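Local atomic coordinates of phiAB6 tailspike (Unidentified phage, PDB entry 5JS4), a protein that probably fragments the exopolysaccharide of Acinetobacter baumannii as the trimeric, beta-helical tailspike of the phage phiAB6. Residues E632-Y637 / L705-R710; H673-I678 / F694-R699. All blocks are in the same frame, centred on the assembly; numbering follows the deposited sequence.

Contact 1. Residues E632-Y637 / L705-R710; sequences ESTGVY and LVDPHR
Asp707 OD1 is gripped by the amide Gly635 N, 2.7 Å from it in a nearly straight bond (170°), and approached by the phenol Tyr637 OH, 2.6 Å from it in a weak bond whose proton may go to another acceptor. The amide comes in from above the carboxylate plane, while the Tyr637 ring stands almost perpendicular to that plane. With CG of Asp707 beside its own backbone N (chi1 -71°), the carboxylate reaches across to the turn of 632-637. Its second oxygen, OD2, lies 3.6 Å from the methyl Thr634 CG2, accepts a hydrogen bond from a water that also binds Thr634 OG1, and forms a salt bridge with Lys631. A further water joins Tyr637 OH to the carbonyl of Pro708, whose CD packs 4.0 Å from Tyr637 CE1.

The hairpin joins strands 627-633 and 636-641 through a type II turn from Ser633 to Val636, next to a classic bulge in which Glu632 N and Ser633 N both bond to Val636 O. Gly635 suits the third turn position: its phi is positive, and a beta carbon would collide with Leu705 and the amide of Val706. With no side chain in the way, Gly635 CA comes within 3.1 Å of Val706 O in a CH...O contact. Leu705 rests its CB 3.4 Å from Thr634 O, covering the turn with an apolar side chain. One aspartate thus satisfies a buried turn amide, and the nearby lysine, with the phenol if its proton points this way, would be expected to stabilise its negative charge.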
loop_
_atom_site.group_PDB
_atom_site.type_symbol
_atom_site.label_atom_id
_atom_site.label_comp_id
_atom_site.label_asym_id
_atom_site.label_seq_id
_atom_site.Cartn_x
_atom_site.Cartn_y
_atom_site.Cartn_z
ATOM N N GLU A 632 46.411 -28.321 -42.116
ATOM C CA GLU A 632 46.343 -29.683 -42.649
ATOM C C GLU A 632 47.579 -30.003 -43.491
ATOM O O GLU A 632 48.181 -31.072 -43.360
ATOM C CB GLU A 632 45.078 -29.841 -43.493
ATOM C CG GLU A 632 44.938 -31.189 -44.183
ATOM C CD GLU A 632 43.567 -31.378 -44.795
ATOM O OE1 GLU A 632 42.610 -31.621 -44.038
ATOM O OE2 GLU A 632 43.446 -31.288 -46.029
ATOM N N SER A 633 47.933 -29.077 -44.373
ATOM C CA SER A 633 49.094 -29.207 -45.245
ATOM C C SER A 633 49.430 -27.809 -45.761
ATOM O O SER A 633 48.759 -26.850 -45.399
ATOM C CB SER A 633 48.798 -30.164 -46.403
ATOM O OG SER A 633 47.768 -29.666 -47.240
ATOM N N THR A 634 50.461 -27.693 -46.592
ATOM C CA THR A 634 50.870 -26.384 -47.104
ATOM C C THR A 634 49.681 -25.668 -47.734
ATOM O O THR A 634 49.067 -26.169 -48.673
ATOM C CB THR A 634 52.001 -26.509 -48.138
ATOM O OG1 THR A 634 53.106 -27.202 -47.544
ATOM C CG2 THR A 634 52.459 -25.132 -48.617
ATOM N N GLY A 635 49.345 -24.510 -47.179
ATOM C CA GLY A 635 48.270 -23.681 -47.702
ATOM C C GLY A 635 46.855 -24.155 -47.429
ATOM O O GLY A 635 45.915 -23.522 -47.891
ATOM N N VAL A 636 46.690 -25.238 -46.672
ATOM C CA VAL A 636 45.368 -25.815 -46.430
ATOM C C VAL A 636 45.095 -25.894 -44.935
ATOM O O VAL A 636 45.847 -26.529 -44.192
ATOM C CB VAL A 636 45.234 -27.223 -47.042
ATOM C CG1 VAL A 636 43.807 -27.735 -46.877
ATOM C CG2 VAL A 636 45.637 -27.212 -48.510
ATOM N N TYR A 637 44.016 -25.241 -44.510
ATOM C CA TYR A 637 43.660 -25.115 -43.102
ATOM C C TYR A 637 42.254 -25.630 -42.882
ATOM O O TYR A 637 41.387 -25.414 -43.718
ATOM C CB TYR A 637 43.780 -23.643 -42.675
ATOM C CG TYR A 637 45.213 -23.195 -42.760
ATOM C CD1 TYR A 637 45.787 -22.863 -43.983
ATOM C CD2 TYR A 637 46.022 -23.186 -41.632
ATOM C CE1 TYR A 637 47.117 -22.506 -44.079
ATOM C CE2 TYR A 637 47.352 -22.829 -41.718
ATOM C CZ TYR A 637 47.898 -22.497 -42.942
ATOM O OH TYR A 637 49.220 -22.145 -43.034
ATOM N N LEU A 705 50.192 -22.846 -53.369
ATOM C CA LEU A 705 49.766 -22.909 -51.974
ATOM C C LEU A 705 50.830 -22.304 -51.056
ATOM O O LEU A 705 52.022 -22.580 -51.213
ATOM C CB LEU A 705 49.453 -24.353 -51.578
ATOM C CG LEU A 705 48.170 -24.890 -52.227
ATOM C CD1 LEU A 705 48.146 -26.411 -52.227
ATOM C CD2 LEU A 705 46.937 -24.334 -51.530
ATOM N N VAL A 706 50.385 -21.462 -50.123
ATOM C CA VAL A 706 51.275 -20.754 -49.191
ATOM C C VAL A 706 50.669 -20.730 -47.795
ATOM O O VAL A 706 49.455 -20.771 -47.646
ATOM C CB VAL A 706 51.542 -19.291 -49.613
ATOM C CG1 VAL A 706 52.374 -19.237 -50.878
ATOM C CG2 VAL A 706 50.245 -18.502 -49.764
ATOM N N ASP A 707 51.529 -20.632 -46.782
ATOM C CA ASP A 707 51.105 -20.653 -45.385
ATOM C C ASP A 707 51.196 -19.283 -44.727
ATOM O O ASP A 707 52.294 -18.809 -44.442
ATOM C CB ASP A 707 51.975 -21.636 -44.596
ATOM C CG ASP A 707 51.693 -23.069 -44.957
ATOM O OD1 ASP A 707 50.507 -23.454 -44.924
ATOM O OD2 ASP A 707 52.648 -23.811 -45.272
ATOM N N PRO A 708 50.045 -18.649 -44.449
ATOM C CA PRO A 708 50.108 -17.451 -43.620
ATOM C C PRO A 708 50.598 -17.785 -42.215
ATOM O O PRO A 708 50.466 -18.925 -41.764
ATOM C CB PRO A 708 48.652 -16.966 -43.568
ATOM C CG PRO A 708 47.978 -17.616 -44.728
ATOM C CD PRO A 708 48.667 -18.939 -44.887
ATOM N N HIS A 709 51.179 -16.804 -41.544
ATOM C CA HIS A 709 51.526 -16.949 -40.137
ATOM C C HIS A 709 50.277 -16.839 -39.268
ATOM O O HIS A 709 50.131 -17.545 -38.272
ATOM C CB HIS A 709 52.520 -15.870 -39.736
ATOM C CG HIS A 709 53.286 -16.191 -38.497
ATOM N ND1 HIS A 709 52.762 -16.041 -37.235
ATOM C CD2 HIS A 709 54.545 -16.658 -38.333
ATOM C CE1 HIS A 709 53.670 -16.399 -36.343
ATOM N NE2 HIS A 709 54.759 -16.774 -36.983
ATOM N N ARG A 710 49.370 -15.947 -39.663
ATOM C CA ARG A 710 48.178 -15.654 -38.883
ATOM C C ARG A 710 47.082 -15.161 -39.818
ATOM O O ARG A 710 47.354 -14.419 -40.756
ATOM C CB ARG A 710 48.498 -14.597 -37.813
ATOM C CG ARG A 710 47.310 -14.060 -37.026
ATOM C CD ARG A 710 47.770 -13.141 -35.901
ATOM N NE ARG A 710 46.652 -12.526 -35.187
ATOM C CZ ARG A 710 46.354 -12.688 -33.897
ATOM N NH1 ARG A 710 47.086 -13.464 -33.098
ATOM N NH2 ARG A 710 45.304 -12.059 -33.388
HETATM O O HOH W 1 54.181 -26.709 -45.134
HETATM O O HOH W 2 50.897 -21.686 -40.958
#

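Contact 2. Residues H673-I678 / F694-R699; sequences HGIQMI and FKVFWR
Gly674 and Phe697 exchange two backbone bonds, the straighter being Phe697 N to Gly674 O, and Gln676 and Lys695 exchange two more, with Lys695 N only 2.6 Å from Gln676 O. Between these hydrogen-bonded pairs, Ile675 faces Val696 in a non-hydrogen-bonded pair, where Ile675 CA lies 3.2 Å from Lys695 O.

Aromatic contacts gather round His673. Its CB sits over one face of Trp698, 3.9 Å from the centroid of the six-membered ring, and its imidazole makes an offset edge-to-face pair with that ring, the planes 76° apart. The torsion that brings the imidazole here sets CG between backbone N and carbonyl carbon (chi1 54°).

The ladder is antiparallel: strand 690-699 lies between 672-678 and 636-641, and its two faces differ. Apolar packing dominates the face of Ile675, Val696 and Phe694, where branched and aromatic groups fill the buried side; Ile675 CG2 lies 4.1 Å from Phe694 CD2, and Met677, bent at chi2 and chi3, brings SD 3.9 Å from Phe694 CB.

The other face mixes polar and aromatic groups. Gln676 and Lys695 run side by side, long and extended enough to reach outside partners, Gly666 O of the third subunit for Gln676 NE2 and Glu632 for Lys695; a water links Gln676 OE1 to Lys695 NZ. Beside them Phe697, its ring edge toward Gly674 O, brings CE1 3.8 Å from Gln676 CB.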
loop_
_atom_site.group_PDB
_atom_site.type_symbol
_atom_site.label_atom_id
_atom_site.label_comp_id
_atom_site.label_asym_id
_atom_site.label_seq_id
_atom_site.Cartn_x
_atom_site.Cartn_y
_atom_site.Cartn_z
ATOM N N HIS A 673 42.433 -16.501 -51.093
ATOM C CA HIS A 673 41.786 -17.666 -50.477
ATOM C C HIS A 673 40.606 -18.209 -51.269
ATOM O O HIS A 673 39.959 -17.506 -52.041
ATOM C CB HIS A 673 41.326 -17.371 -49.040
ATOM C CG HIS A 673 40.455 -16.156 -48.908
ATOM N ND1 HIS A 673 39.092 -16.182 -49.100
ATOM C CD2 HIS A 673 40.763 -14.877 -48.591
ATOM C CE1 HIS A 673 38.597 -14.973 -48.913
ATOM N NE2 HIS A 673 39.591 -14.159 -48.606
ATOM N N GLY A 674 40.363 -19.494 -51.061
ATOM C CA GLY A 674 39.122 -20.145 -51.445
ATOM C C GLY A 674 38.752 -21.079 -50.312
ATOM O O GLY A 674 39.586 -21.375 -49.451
ATOM N N ILE A 675 37.507 -21.541 -50.297
ATOM C CA ILE A 675 37.064 -22.454 -49.251
ATOM C C ILE A 675 36.473 -23.745 -49.807
ATOM O O ILE A 675 36.175 -23.866 -50.996
ATOM C CB ILE A 675 36.076 -21.793 -48.266
ATOM C CG1 ILE A 675 34.899 -21.150 -49.001
ATOM C CG2 ILE A 675 36.797 -20.760 -47.403
ATOM C CD1 ILE A 675 33.715 -20.861 -48.103
ATOM N N GLN A 676 36.358 -24.718 -48.912
ATOM C CA GLN A 676 35.701 -25.992 -49.194
ATOM C C GLN A 676 35.036 -26.448 -47.910
ATOM O O GLN A 676 35.645 -26.395 -46.845
ATOM C CB GLN A 676 36.723 -27.027 -49.637
ATOM C CG GLN A 676 36.135 -28.384 -49.993
ATOM C CD GLN A 676 37.214 -29.359 -50.384
ATOM O OE1 GLN A 676 37.953 -29.843 -49.527
ATOM N NE2 GLN A 676 37.337 -29.634 -51.676
ATOM N N MET A 677 33.792 -26.902 -47.997
ATOM C CA MET A 677 33.078 -27.306 -46.792
ATOM C C MET A 677 33.543 -28.680 -46.323
ATOM O O MET A 677 34.009 -29.499 -47.121
ATOM C CB MET A 677 31.571 -27.303 -47.029
ATOM C CG MET A 677 31.024 -25.981 -47.539
ATOM S SD MET A 677 31.484 -24.540 -46.554
ATOM C CE MET A 677 30.615 -24.898 -45.029
ATOM N N ILE A 678 33.444 -28.892 -45.014
ATOM C CA ILE A 678 33.650 -30.201 -44.397
ATOM C C ILE A 678 32.270 -30.716 -43.996
ATOM O O ILE A 678 31.553 -30.074 -43.230
ATOM C CB ILE A 678 34.572 -30.110 -43.161
ATOM C CG1 ILE A 678 35.940 -29.546 -43.557
ATOM C CG2 ILE A 678 34.738 -31.484 -42.520
ATOM C CD1 ILE A 678 36.822 -29.175 -42.387
ATOM N N PHE A 694 34.790 -25.993 -42.322
ATOM C CA PHE A 694 35.256 -25.687 -43.665
ATOM C C PHE A 694 36.772 -25.567 -43.706
ATOM O O PHE A 694 37.416 -25.313 -42.678
ATOM C CB PHE A 694 34.578 -24.420 -44.224
ATOM C CG PHE A 694 34.779 -23.178 -43.387
ATOM C CD1 PHE A 694 33.942 -22.902 -42.314
ATOM C CD2 PHE A 694 35.772 -22.258 -43.703
ATOM C CE1 PHE A 694 34.109 -21.751 -41.557
ATOM C CE2 PHE A 694 35.942 -21.105 -42.948
ATOM C CZ PHE A 694 35.112 -20.855 -41.874
ATOM N N LYS A 695 37.323 -25.792 -44.896
ATOM C CA LYS A 695 38.739 -25.612 -45.161
ATOM C C LYS A 695 38.967 -24.270 -45.828
ATOM O O LYS A 695 38.135 -23.812 -46.611
ATOM C CB LYS A 695 39.273 -26.715 -46.073
ATOM C CG LYS A 695 39.205 -28.111 -45.473
ATOM C CD LYS A 695 39.962 -29.109 -46.335
ATOM C CE LYS A 695 39.862 -30.526 -45.788
ATOM N NZ LYS A 695 40.616 -31.494 -46.633
ATOM N N VAL A 696 40.103 -23.655 -45.504
ATOM C CA VAL A 696 40.573 -22.445 -46.162
ATOM C C VAL A 696 41.865 -22.787 -46.888
ATOM O O VAL A 696 42.778 -23.366 -46.291
ATOM C CB VAL A 696 40.844 -21.318 -45.150
ATOM C CG1 VAL A 696 41.286 -20.046 -45.867
ATOM C CG2 VAL A 696 39.611 -21.055 -44.303
ATOM N N PHE A 697 41.923 -22.442 -48.170
ATOM C CA PHE A 697 43.088 -22.659 -49.023
ATOM C C PHE A 697 43.683 -21.299 -49.341
ATOM O O PHE A 697 42.962 -20.404 -49.774
ATOM C CB PHE A 697 42.684 -23.325 -50.344
ATOM C CG PHE A 697 42.146 -24.727 -50.200
ATOM C CD1 PHE A 697 40.890 -24.955 -49.649
ATOM C CD2 PHE A 697 42.883 -25.814 -50.651
ATOM C CE1 PHE A 697 40.392 -26.246 -49.530
ATOM C CE2 PHE A 697 42.386 -27.104 -50.541
ATOM C CZ PHE A 697 41.144 -27.315 -49.975
ATOM N N TRP A 698 44.989 -21.148 -49.133
ATOM C CA TRP A 698 45.693 -19.895 -49.400
ATOM C C TRP A 698 46.727 -20.067 -50.500
ATOM O O TRP A 698 47.522 -21.006 -50.464
ATOM C CB TRP A 698 46.424 -19.422 -48.149
ATOM C CG TRP A 698 45.561 -18.898 -47.053
ATOM C CD1 TRP A 698 45.237 -19.526 -45.886
ATOM C CD2 TRP A 698 44.936 -17.613 -47.001
ATOM N NE1 TRP A 698 44.448 -18.715 -45.111
ATOM C CE2 TRP A 698 44.241 -17.534 -45.777
ATOM C CE3 TRP A 698 44.894 -16.517 -47.873
ATOM C CZ2 TRP A 698 43.519 -16.403 -45.399
ATOM C CZ3 TRP A 698 44.172 -15.396 -47.497
ATOM C CH2 TRP A 698 43.495 -15.345 -46.276
ATOM N N ARG A 699 46.745 -19.139 -51.454
ATOM C CA ARG A 699 47.691 -19.189 -52.565
ATOM C C ARG A 699 48.330 -17.829 -52.842
ATOM O O ARG A 699 47.715 -16.784 -52.613
ATOM C CB ARG A 699 47.004 -19.713 -53.828
ATOM C CG ARG A 699 46.504 -21.143 -53.689
ATOM C CD ARG A 699 45.797 -21.631 -54.940
ATOM N NE ARG A 699 45.228 -22.966 -54.740
ATOM C CZ ARG A 699 44.061 -23.217 -54.149
ATOM N NH1 ARG A 699 43.294 -22.235 -53.687
ATOM N NH2 ARG A 699 43.646 -24.477 -54.022
HETATM O O HOH W 3 40.320 -31.253 -49.418
#

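Contacts 1 and 2 lie with their centres about 10 Å apart, near one end of the elongated chain, and strand 690-699 connects them. It pairs with the hairpin of contact 1 through Tyr637 O and Val696 N (2.8 Å) and through Gly635 O and Trp698 N (also 2.8 Å), both probable hydrogen bonds. A short link of five residues leads from 694-699 to 705-710, where Pro708 CG packs 3.5 Å from Trp698 CD1. A salt bridge from Glu632 OE2 to Lys695 NZ also ties the two contacts. Both reach other subunits of the trimer: Arg710 bonds to the second, Arg699 to the third. None of their residues lines a malonate pocket.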